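Local coordinates for lipoate-protein ligase 1 (Plasmodium falciparum, PDB 5T8U) that belongs to the lipoate-protein ligase family, joins an alpha/beta catalytic domain to a smaller C-terminal domain, and holds lipoic acid in its pocket, at residues Leu13-Asn18 with Lys41-Asn46; Phe227-Tyr232 with Pro238-Val243; Phe108-Asn113 with Leu122-Thr127; Gln71-Glu76 with Val87-Arg92. One frame throughout, in Å; residues are numbered along the deposited sequence.

Interaction 1 of 4, residues Leu13-Asn18 with Lys41-Asn46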
# COMPACT_ATOMS: atom_id res chain seq x y z
N LEU A 13 -9.38 -3.37 -16.97
CA LEU A 13 -8.27 -2.61 -17.52
C LEU A 13 -6.94 -3.16 -17.01
O LEU A 13 -6.82 -3.56 -15.84
CB LEU A 13 -8.37 -1.13 -17.15
CG LEU A 13 -9.31 -0.24 -17.97
CD1 LEU A 13 -9.41 1.13 -17.33
CD2 LEU A 13 -8.83 -0.13 -19.41
N VAL A 14 -5.95 -3.16 -17.89
CA VAL A 14 -4.58 -3.52 -17.57
C VAL A 14 -3.71 -2.32 -17.94
O VAL A 14 -3.60 -1.98 -19.12
CB VAL A 14 -4.12 -4.78 -18.30
CG1 VAL A 14 -2.75 -5.22 -17.82
CG2 VAL A 14 -5.14 -5.90 -18.12
N LEU A 15 -3.10 -1.69 -16.94
CA LEU A 15 -2.30 -0.49 -17.12
C LEU A 15 -0.86 -0.79 -16.74
O LEU A 15 -0.59 -1.59 -15.83
CB LEU A 15 -2.85 0.66 -16.26
CG LEU A 15 -4.38 0.80 -16.24
CD1 LEU A 15 -4.79 1.95 -15.33
CD2 LEU A 15 -4.94 0.99 -17.64
N VAL A 16 0.07 -0.15 -17.44
CA VAL A 16 1.50 -0.37 -17.24
C VAL A 16 2.20 0.97 -17.22
O VAL A 16 1.82 1.90 -17.95
CB VAL A 16 2.08 -1.28 -18.35
CG1 VAL A 16 3.59 -1.45 -18.17
CG2 VAL A 16 1.39 -2.63 -18.35
N SER A 17 3.23 1.08 -16.38
CA SER A 17 4.09 2.26 -16.34
C SER A 17 5.53 1.80 -16.53
O SER A 17 6.05 1.03 -15.71
CB SER A 17 3.93 3.01 -15.02
OG SER A 17 4.90 4.03 -14.90
N ASN A 18 6.16 2.27 -17.60
CA ASN A 18 7.57 1.97 -17.82
C ASN A 18 8.50 2.89 -17.04
O ASN A 18 9.70 2.62 -16.98
CB ASN A 18 7.90 2.06 -19.32
CG ASN A 18 7.35 0.89 -20.11
OD1 ASN A 18 7.79 -0.25 -19.93
ND2 ASN A 18 6.40 1.16 -20.99
N LYS A 41 -11.93 8.61 -19.54
CA LYS A 41 -11.71 9.88 -20.21
C LYS A 41 -10.24 10.28 -20.19
O LYS A 41 -9.72 10.80 -21.18
CB LYS A 41 -12.56 10.97 -19.57
CG LYS A 41 -12.42 12.33 -20.25
CD LYS A 41 -13.32 13.38 -19.61
CE LYS A 41 -13.16 14.73 -20.29
NZ LYS A 41 -14.01 15.78 -19.68
N TYR A 42 -9.55 10.03 -19.07
CA TYR A 42 -8.12 10.33 -19.01
C TYR A 42 -7.33 9.40 -19.92
O TYR A 42 -6.42 9.84 -20.63
CB TYR A 42 -7.63 10.26 -17.57
CG TYR A 42 -8.08 11.44 -16.75
CD1 TYR A 42 -7.32 12.61 -16.70
CD2 TYR A 42 -9.28 11.42 -16.06
CE1 TYR A 42 -7.73 13.70 -15.97
CE2 TYR A 42 -9.70 12.51 -15.32
CZ TYR A 42 -8.93 13.65 -15.28
OH TYR A 42 -9.34 14.74 -14.55
N LEU A 43 -7.67 8.12 -19.93
CA LEU A 43 -7.36 7.30 -21.08
C LEU A 43 -8.18 7.78 -22.27
O LEU A 43 -9.24 8.39 -22.11
CB LEU A 43 -7.65 5.82 -20.80
CG LEU A 43 -7.03 5.20 -19.55
CD1 LEU A 43 -7.46 3.74 -19.43
CD2 LEU A 43 -5.51 5.31 -19.57
N ASN A 44 -7.68 7.53 -23.47
CA ASN A 44 -8.35 7.98 -24.69
C ASN A 44 -9.36 6.96 -25.21
O ASN A 44 -9.62 6.92 -26.42
CB ASN A 44 -7.31 8.31 -25.76
CG ASN A 44 -6.40 9.45 -25.34
OD1 ASN A 44 -6.85 10.47 -24.81
ND2 ASN A 44 -5.10 9.29 -25.58
N ILE A 45 -9.92 6.14 -24.33
CA ILE A 45 -10.86 5.09 -24.72
C ILE A 45 -12.22 5.71 -25.03
O ILE A 45 -12.65 5.74 -26.18
CB ILE A 45 -10.98 4.02 -23.62
CG1 ILE A 45 -9.63 3.33 -23.40
CG2 ILE A 45 -12.04 2.98 -23.99
CD1 ILE A 45 -9.57 2.43 -22.18
N ASN A 46 -12.89 6.22 -24.00
CA ASN A 46 -14.22 6.79 -24.13
C ASN A 46 -14.24 8.19 -23.53
O ASN A 46 -13.36 8.57 -22.75
CB ASN A 46 -15.28 5.91 -23.46
CG ASN A 46 -16.69 6.29 -23.85
OD1 ASN A 46 -16.97 7.45 -24.14
ND2 ASN A 46 -17.59 5.31 -23.86

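Interaction 2 of 4, residues Phe227-Tyr232 with Pro238-Val243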
# COMPACT_ATOMS: atom_id res chain seq x y z
N PHE A 227 -9.51 -14.53 -15.06
CA PHE A 227 -10.30 -14.54 -13.83
C PHE A 227 -11.58 -13.76 -14.00
O PHE A 227 -12.65 -14.19 -13.54
CB PHE A 227 -9.48 -13.97 -12.66
CG PHE A 227 -10.26 -13.88 -11.38
CD1 PHE A 227 -10.98 -12.74 -11.07
CD2 PHE A 227 -10.28 -14.94 -10.48
CE1 PHE A 227 -11.70 -12.65 -9.89
CE2 PHE A 227 -10.99 -14.86 -9.30
CZ PHE A 227 -11.71 -13.71 -9.00
N TYR A 228 -11.52 -12.60 -14.67
CA TYR A 228 -12.71 -11.79 -14.87
C TYR A 228 -13.44 -12.12 -16.17
O TYR A 228 -14.32 -11.35 -16.58
CB TYR A 228 -12.35 -10.31 -14.82
CG TYR A 228 -11.95 -9.84 -13.44
CD1 TYR A 228 -12.85 -9.90 -12.37
CD2 TYR A 228 -10.68 -9.35 -13.19
CE1 TYR A 228 -12.49 -9.49 -11.11
CE2 TYR A 228 -10.31 -8.94 -11.93
CZ TYR A 228 -11.22 -9.01 -10.89
OH TYR A 228 -10.84 -8.59 -9.64
N GLU A 229 -13.10 -13.23 -16.82
CA GLU A 229 -13.82 -13.70 -18.00
C GLU A 229 -14.58 -15.00 -17.74
O GLU A 229 -14.94 -15.71 -18.69
CB GLU A 229 -12.85 -13.88 -19.17
CG GLU A 229 -12.75 -12.67 -20.08
CD GLU A 229 -11.73 -12.85 -21.18
OE1 GLU A 229 -10.99 -13.86 -21.14
OE2 GLU A 229 -11.68 -12.00 -22.10
N GLN A 230 -14.84 -15.33 -16.47
CA GLN A 230 -15.53 -16.58 -16.15
C GLN A 230 -16.95 -16.58 -16.70
O GLN A 230 -17.35 -17.49 -17.43
CB GLN A 230 -15.54 -16.80 -14.64
CG GLN A 230 -14.26 -17.39 -14.08
CD GLN A 230 -14.43 -17.87 -12.64
OE1 GLN A 230 -15.19 -18.80 -12.37
NE2 GLN A 230 -13.73 -17.22 -11.72
N ASN A 231 -17.74 -15.56 -16.33
CA ASN A 231 -19.15 -15.53 -16.70
C ASN A 231 -19.35 -15.77 -18.19
O ASN A 231 -20.23 -16.54 -18.60
CB ASN A 231 -19.77 -14.19 -16.29
CG ASN A 231 -21.20 -14.04 -16.77
OD1 ASN A 231 -22.01 -14.96 -16.65
ND2 ASN A 231 -21.51 -12.88 -17.34
N TYR A 232 -18.55 -15.11 -19.02
CA TYR A 232 -18.73 -15.21 -20.46
C TYR A 232 -18.33 -16.60 -20.96
O TYR A 232 -17.38 -17.21 -20.45
CB TYR A 232 -17.90 -14.15 -21.18
CG TYR A 232 -18.25 -12.73 -20.79
CD1 TYR A 232 -19.44 -12.15 -21.21
CD2 TYR A 232 -17.39 -11.97 -20.01
CE1 TYR A 232 -19.77 -10.86 -20.87
CE2 TYR A 232 -17.71 -10.67 -19.66
CZ TYR A 232 -18.90 -10.12 -20.09
OH TYR A 232 -19.22 -8.83 -19.74
N PRO A 238 -13.62 -12.97 -27.73
CA PRO A 238 -12.24 -13.11 -28.22
C PRO A 238 -11.29 -13.50 -27.10
O PRO A 238 -11.44 -13.07 -25.95
CB PRO A 238 -11.90 -11.72 -28.77
CG PRO A 238 -13.20 -11.03 -28.94
CD PRO A 238 -14.11 -11.59 -27.91
N ASN A 239 -10.29 -14.32 -27.44
CA ASN A 239 -9.22 -14.67 -26.51
C ASN A 239 -8.11 -13.63 -26.65
O ASN A 239 -7.04 -13.88 -27.21
CB ASN A 239 -8.72 -16.08 -26.79
CG ASN A 239 -7.96 -16.67 -25.62
OD1 ASN A 239 -7.61 -15.97 -24.67
ND2 ASN A 239 -7.68 -17.97 -25.68
N ASP A 240 -8.38 -12.44 -26.12
CA ASP A 240 -7.53 -11.28 -26.33
C ASP A 240 -7.10 -10.68 -25.00
O ASP A 240 -7.73 -10.89 -23.96
CB ASP A 240 -8.25 -10.22 -27.18
CG ASP A 240 -9.49 -9.67 -26.50
OD1 ASP A 240 -10.04 -10.37 -25.62
OD2 ASP A 240 -9.91 -8.55 -26.83
N ILE A 241 -6.02 -9.91 -25.06
CA ILE A 241 -5.48 -9.17 -23.93
C ILE A 241 -5.17 -7.76 -24.40
O ILE A 241 -4.71 -7.57 -25.53
CB ILE A 241 -4.23 -9.86 -23.34
CG1 ILE A 241 -4.64 -11.06 -22.48
CG2 ILE A 241 -3.38 -8.88 -22.53
CD1 ILE A 241 -3.48 -11.91 -22.00
N THR A 242 -5.40 -6.78 -23.54
CA THR A 242 -5.14 -5.38 -23.85
C THR A 242 -4.34 -4.75 -22.73
O THR A 242 -4.59 -5.01 -21.55
CB THR A 242 -6.45 -4.60 -24.06
OG1 THR A 242 -7.22 -5.23 -25.10
CG2 THR A 242 -6.16 -3.16 -24.46
N VAL A 243 -3.36 -3.92 -23.10
CA VAL A 243 -2.42 -3.33 -22.16
C VAL A 243 -2.28 -1.85 -22.50
O VAL A 243 -1.96 -1.50 -23.64
CB VAL A 243 -1.05 -4.02 -22.20
CG1 VAL A 243 -0.08 -3.37 -21.22
CG2 VAL A 243 -1.20 -5.50 -21.90

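Interaction 3 of 4, residues Phe108-Asn113 with Leu122-Thr127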
# COMPACT_ATOMS: atom_id res chain seq x y z
N PHE A 108 2.38 -4.53 -8.07
CA PHE A 108 1.04 -4.67 -8.61
C PHE A 108 0.06 -3.82 -7.82
O PHE A 108 0.22 -3.62 -6.61
CB PHE A 108 0.58 -6.14 -8.58
CG PHE A 108 0.45 -6.71 -7.19
CD1 PHE A 108 -0.75 -6.62 -6.51
CD2 PHE A 108 1.52 -7.33 -6.58
CE1 PHE A 108 -0.89 -7.15 -5.24
CE2 PHE A 108 1.39 -7.85 -5.30
CZ PHE A 108 0.19 -7.76 -4.63
N THR A 109 -0.96 -3.31 -8.51
CA THR A 109 -1.98 -2.47 -7.89
C THR A 109 -3.34 -2.89 -8.45
O THR A 109 -3.63 -2.65 -9.62
CB THR A 109 -1.72 -0.99 -8.16
OG1 THR A 109 -0.43 -0.62 -7.66
CG2 THR A 109 -2.79 -0.11 -7.51
N PHE A 110 -4.15 -3.51 -7.60
CA PHE A 110 -5.52 -3.85 -7.95
C PHE A 110 -6.45 -2.75 -7.47
O PHE A 110 -6.40 -2.35 -6.30
CB PHE A 110 -5.93 -5.19 -7.33
CG PHE A 110 -5.19 -6.37 -7.88
CD1 PHE A 110 -5.61 -6.98 -9.05
CD2 PHE A 110 -4.10 -6.89 -7.22
CE1 PHE A 110 -4.94 -8.08 -9.56
CE2 PHE A 110 -3.42 -7.99 -7.72
CZ PHE A 110 -3.84 -8.58 -8.89
N LEU A 111 -7.30 -2.25 -8.36
CA LEU A 111 -8.36 -1.31 -8.00
C LEU A 111 -9.70 -1.96 -8.30
O LEU A 111 -9.88 -2.55 -9.37
CB LEU A 111 -8.23 0.01 -8.76
CG LEU A 111 -6.86 0.69 -8.72
CD1 LEU A 111 -6.91 2.00 -9.49
CD2 LEU A 111 -6.40 0.92 -7.29
N ASN A 112 -10.63 -1.85 -7.36
CA ASN A 112 -11.94 -2.48 -7.51
C ASN A 112 -13.03 -1.58 -6.95
O ASN A 112 -12.76 -0.63 -6.21
CB ASN A 112 -11.98 -3.85 -6.82
CG ASN A 112 -11.03 -4.85 -7.44
OD1 ASN A 112 -9.84 -4.87 -7.13
ND2 ASN A 112 -11.56 -5.69 -8.33
N ASN A 113 -14.27 -1.89 -7.34
CA ASN A 113 -15.42 -1.18 -6.78
C ASN A 113 -15.65 -1.56 -5.33
O ASN A 113 -15.98 -0.71 -4.50
CB ASN A 113 -16.66 -1.48 -7.62
CG ASN A 113 -17.92 -0.88 -7.03
OD1 ASN A 113 -17.87 0.09 -6.28
ND2 ASN A 113 -19.07 -1.46 -7.38
N LEU A 122 -5.98 -14.66 -5.20
CA LEU A 122 -6.26 -15.88 -5.96
C LEU A 122 -5.77 -15.75 -7.40
O LEU A 122 -5.29 -16.72 -7.99
CB LEU A 122 -7.75 -16.20 -5.94
CG LEU A 122 -8.17 -17.44 -6.73
CD1 LEU A 122 -7.45 -18.68 -6.22
CD2 LEU A 122 -9.68 -17.64 -6.67
N ILE A 123 -5.89 -14.56 -7.99
CA ILE A 123 -5.32 -14.33 -9.32
C ILE A 123 -3.82 -14.54 -9.28
O ILE A 123 -3.25 -15.21 -10.16
CB ILE A 123 -5.69 -12.92 -9.82
CG1 ILE A 123 -7.20 -12.80 -10.02
CG2 ILE A 123 -4.95 -12.60 -11.13
CD1 ILE A 123 -7.68 -11.39 -10.32
N ILE A 124 -3.15 -14.00 -8.27
CA ILE A 124 -1.70 -14.15 -8.18
C ILE A 124 -1.32 -15.62 -7.99
O ILE A 124 -0.47 -16.15 -8.71
CB ILE A 124 -1.14 -13.26 -7.06
CG1 ILE A 124 -1.51 -11.79 -7.32
CG2 ILE A 124 0.38 -13.41 -6.96
CD1 ILE A 124 -1.11 -10.84 -6.22
N LEU A 125 -1.96 -16.29 -7.03
CA LEU A 125 -1.65 -17.69 -6.78
C LEU A 125 -1.89 -18.54 -8.03
O LEU A 125 -1.07 -19.41 -8.36
CB LEU A 125 -2.49 -18.21 -5.61
CG LEU A 125 -2.20 -17.57 -4.25
CD1 LEU A 125 -3.26 -17.97 -3.24
CD2 LEU A 125 -0.82 -17.96 -3.75
N ASN A 126 -3.00 -18.30 -8.72
CA ASN A 126 -3.26 -19.01 -9.97
C ASN A 126 -2.16 -18.74 -10.99
O ASN A 126 -1.75 -19.64 -11.74
CB ASN A 126 -4.62 -18.61 -10.54
CG ASN A 126 -5.77 -19.17 -9.74
OD1 ASN A 126 -5.62 -20.16 -9.01
ND2 ASN A 126 -6.94 -18.55 -9.87
N THR A 127 -1.66 -17.50 -11.04
CA THR A 127 -0.53 -17.19 -11.90
C THR A 127 0.66 -18.09 -11.58
O THR A 127 1.12 -18.87 -12.42
CB THR A 127 -0.14 -15.71 -11.75
OG1 THR A 127 -1.21 -14.88 -12.21
CG2 THR A 127 1.13 -15.39 -12.54

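Interaction 4 of 4, residues Gln71-Glu76 with Val87-Arg92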
# COMPACT_ATOMS: atom_id res chain seq x y z
N GLN A 71 4.43 5.53 9.65
CA GLN A 71 5.68 5.07 10.24
C GLN A 71 6.62 6.24 10.50
O GLN A 71 6.53 7.30 9.88
CB GLN A 71 6.36 4.05 9.32
CG GLN A 71 6.04 2.61 9.66
CD GLN A 71 6.96 1.64 8.95
OE1 GLN A 71 7.11 1.69 7.73
NE2 GLN A 71 7.59 0.75 9.71
N ASN A 72 7.54 6.03 11.45
CA ASN A 72 8.57 7.00 11.79
C ASN A 72 9.83 6.66 11.02
O ASN A 72 10.38 5.57 11.17
CB ASN A 72 8.83 7.00 13.30
CG ASN A 72 10.01 7.87 13.68
OD1 ASN A 72 11.17 7.46 13.57
ND2 ASN A 72 9.73 9.08 14.15
N ILE A 73 10.29 7.60 10.19
CA ILE A 73 11.41 7.32 9.29
C ILE A 73 12.68 7.02 10.08
O ILE A 73 13.49 6.17 9.69
CB ILE A 73 11.62 8.49 8.31
CG1 ILE A 73 12.67 8.12 7.27
CG2 ILE A 73 12.02 9.76 9.07
CD1 ILE A 73 12.81 9.13 6.14
N TRP A 74 12.86 7.70 11.22
CA TRP A 74 14.12 7.60 11.95
C TRP A 74 14.28 6.26 12.65
O TRP A 74 15.42 5.84 12.91
CB TRP A 74 14.21 8.73 12.98
CG TRP A 74 13.91 10.07 12.39
CD1 TRP A 74 12.70 10.70 12.38
CD2 TRP A 74 14.83 10.93 11.72
NE1 TRP A 74 12.81 11.91 11.74
CE2 TRP A 74 14.11 12.08 11.33
CE3 TRP A 74 16.19 10.86 11.41
CZ2 TRP A 74 14.70 13.14 10.65
CZ3 TRP A 74 16.78 11.91 10.74
CH2 TRP A 74 16.03 13.03 10.36
N SER A 75 13.19 5.57 12.96
CA SER A 75 13.25 4.28 13.64
C SER A 75 13.47 3.12 12.68
O SER A 75 14.10 2.13 13.06
CB SER A 75 11.97 4.04 14.44
OG SER A 75 11.67 5.15 15.27
N GLU A 76 12.95 3.21 11.46
CA GLU A 76 13.02 2.11 10.50
C GLU A 76 14.22 2.21 9.57
O GLU A 76 14.75 1.18 9.14
CB GLU A 76 11.74 2.05 9.66
CG GLU A 76 10.47 2.37 10.43
CD GLU A 76 10.26 1.46 11.63
OE1 GLU A 76 10.90 0.39 11.68
OE2 GLU A 76 9.45 1.81 12.51
N VAL A 87 19.99 6.06 -2.56
CA VAL A 87 18.69 5.41 -2.59
C VAL A 87 17.62 6.46 -2.32
O VAL A 87 17.76 7.29 -1.42
CB VAL A 87 18.61 4.26 -1.56
CG1 VAL A 87 17.20 3.69 -1.48
CG2 VAL A 87 19.60 3.16 -1.93
N LEU A 88 16.55 6.42 -3.11
CA LEU A 88 15.46 7.37 -2.95
C LEU A 88 14.58 6.95 -1.77
O LEU A 88 14.52 5.78 -1.39
CB LEU A 88 14.62 7.44 -4.22
CG LEU A 88 15.39 7.87 -5.48
CD1 LEU A 88 14.51 7.77 -6.72
CD2 LEU A 88 15.94 9.28 -5.33
N VAL A 89 13.90 7.94 -1.19
CA VAL A 89 13.05 7.73 -0.02
C VAL A 89 11.65 8.23 -0.35
O VAL A 89 11.49 9.26 -1.03
CB VAL A 89 13.61 8.46 1.22
CG1 VAL A 89 12.68 8.29 2.42
CG2 VAL A 89 15.01 7.94 1.55
N ALA A 90 10.64 7.50 0.12
CA ALA A 90 9.26 7.88 -0.15
C ALA A 90 8.37 7.39 0.99
O ALA A 90 8.73 6.49 1.75
CB ALA A 90 8.77 7.30 -1.48
N ARG A 91 7.20 8.02 1.09
CA ARG A 91 6.17 7.64 2.05
C ARG A 91 4.88 7.43 1.28
O ARG A 91 4.38 8.36 0.64
CB ARG A 91 5.99 8.71 3.13
CG ARG A 91 4.83 8.44 4.09
CD ARG A 91 4.63 9.62 5.04
NE ARG A 91 5.79 9.83 5.90
CZ ARG A 91 5.94 9.33 7.13
NH1 ARG A 91 5.00 8.56 7.67
NH2 ARG A 91 7.04 9.59 7.82
N ARG A 92 4.34 6.22 1.34
CA ARG A 92 3.12 5.89 0.61
C ARG A 92 1.89 6.29 1.43
O ARG A 92 1.99 6.71 2.59
CB ARG A 92 3.09 4.40 0.27
CG ARG A 92 3.24 3.48 1.47
CD ARG A 92 3.17 2.02 1.07
NE ARG A 92 3.22 1.14 2.24
CZ ARG A 92 4.34 0.69 2.80
NH1 ARG A 92 4.28 -0.10 3.86
NH2 ARG A 92 5.53 1.02 2.30

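Interaction 1 of 4, residues Leu13-Asn18 with Lys41-Asn46
Leu-13 and Leu-15, alternate residues on one face of strand 13-17 in the large mixed sheet, meet Leu-43 and Ile-45 from the loop that leaves helix 39-42. The contact is wholly apolar and centres on one methyl. CD1 of Leu-43 lies 3.9 Å from CD1 of Leu-13, the two leucines reaching toward each other tip to tip. Two residues further along the strand, CD2 of Leu-15 approaches CD1 of Leu-43 to 4.1 Å at an oblique angle. Leu-43 is the first residue to leave helical geometry, and with its CG beside its backbone N (chi1 -53°) the side chain extends to the strand. This half is buried: Ile-55 of the adjacent strand lies beside both strand leucines, and Ile-252 of helix 250-253 lies against Leu-43.

The other half is looser and faces solvent. Ile-45 is exposed and offers Leu-13 only its CD1; its side chain also touches His-244 of strand 244-245. It runs past Leu-13 in the opposite direction, and the two meet through one pair of methyls, CD2 of Leu-13 and CD1 of Ile-45, 3.8 Å apart.

Interaction 2 of 4, residues Phe227-Tyr232 with Pro238-Val243
Glu-229 faces the turn Pro-238 to Asp-240 across a wide gap between two irregular backbones, the closest approach of CA atoms being 9.7 Å, from CA of Glu-229 to CA of Asn-239. Asn-239 is the centre of an inverse gamma turn (phi/psi -89°/73°), closed by a weak hydrogen bond of 3.1 Å from Asp-240 N to Pro-238 O.

One side chain spans most of the gap. Glu-229 is extended beyond CG (chi2 177°), and this length carries its carboxylate to the turn, where OE2 ends 4.0 Å from the carbonyl O of Pro-238. Asp-240 brings its own carboxylate to the same place: its OD1 lies 4.2 Å from OE2 of Glu-229 and 3.1 Å from Pro-238 O, a pair of acceptors that cannot bond to each other. Three acceptor oxygens therefore gather at the turn, and no hydrogen bond crosses between the segments. Two like charges this close would be expected to disfavour each other, though the exposed setting should screen them. Residues 238-243 also touch a crystal neighbour, which may influence their conformation.

The beginning of segment 227-232 is better packed. CD1 of Phe-227 sits 3.5 Å above the centre of the Tyr-228 ring, and both aromatics rest on helix 117-132. On the other segment, Ile-241 leans on helix 213-227 through Ile-221 and Lys-222. The arrangement is that of a surface connection between helix 213-227 and strand 244-245, with an inverse gamma turn at Asn-239 shortly before the chain enters that strand.

Interaction 3 of 4, residues Phe108-Asn113 with Leu122-Thr127
Helix-on-sheet packing in the alpha/beta catalytic domain brings Phe-108 and Phe-110, on one face of strand 105-112, against Ile-123 and Ile-124 of helix 117-132. The axes of strand 108-112 and helix 122-127 lie 12.1 Å apart, with 137° between their directions, and the side chains fill the space.

CD1 of Ile-124 is the common point. It sits over one face of the Phe-108 ring, 3.9 Å from the centroid and 19° off the normal, a CH-pi contact displaced slightly toward the rim. The same methyl meets the Phe-110 ring at its edge, 4.0 Å from CE2. Ile-123 takes a lesser part, its CD1 4.4 Å from CE1 of Phe-110. Within the helix, Ile-123 O accepts from both N and OG1 of Thr-127, which arrive from opposite faces of the carbonyl plane.

Strand 105-112 runs between strands 162-170 and 55-59, and Phe-108 also touches Ile-169 of the former. Helix 213-227 packs beside the helix, meeting Ile-123 through Phe-227 and Thr-127 through Ala-219 and Leu-220.

Interaction 4 of 4, residues Gln71-Glu76 with Val87-Arg92
Gln-71 and Arg-91 have the nearest CA atoms across the two segments, 8.6 Å apart; one residue comes just ahead of the short helix 73-76 and the other follows strand 88-90.

The main grip is a side chain on a backbone carbonyl. Arg-91 meets Gln-71 O end-on with both terminal nitrogens, NH1 at 3.0 Å and NH2 at 3.1 Å from that oxygen. NH1 comes in the carbonyl plane on a lone pair, while NH2 comes nearly along the C=O axis. Neither bond is straight, as expected when two donors share one atom, and the oxygen is tilted 16° from the guanidinium plane. The chain leaves the backbone extended and bends at chi3 (-63°), which turns the guanidinium to the oxygen. Its NH2 also donates to Cys-271 O at the end of helix 268-271, so Arg-91 ties the loop before helix 73-76 to a later part of the chain.

Farther along, CD1 of Ile-73 packs obliquely on CG1 of Val-89, 3.8 Å away, with Leu-79 and Ile-82 of helix 79-84 nearby. Asn-72 is the N-cap of helix 73-76: its OD1 accepts from Ser-75 N at 2.8 Å, in the carbonyl plane, and from Ser-75 OG, which stands above that plane.

Next in the chain after Arg-91, Arg-92 touches the bound lipoic acid, its NH1 bonded to the carbonyls of Gly-95 and Gly-97. It is the pocket residue here; the rest is a helix N-terminus held against edge strand 88-90 of the small three-stranded sheet.

How the interactions relate
Interactions 1, 2 and 3 are near one another, their centres about 14 to 18 Å apart. Interactions 2 and 3, the closest pair, touch directly: Tyr-228 OH and Asn-112 ND2 are 3.3 Å apart in a probable hydrogen bond, and Phe-227 CG packs 3.5 Å from Ile-123 CG1. Interaction 2 also meets interaction 1, where residues 242-243 run beside Val-14 and Val-16. Interactions 1 and 3 use different strands of the same mixed sheet without touching. Interaction 4 stands apart, its centre about 26 Å from that of interaction 3 and 39 Å from that of interaction 2. Its Arg-92 touches the lipoic acid, and the side chain of Phe-108 in interaction 3 is about 7 Å from the ligand.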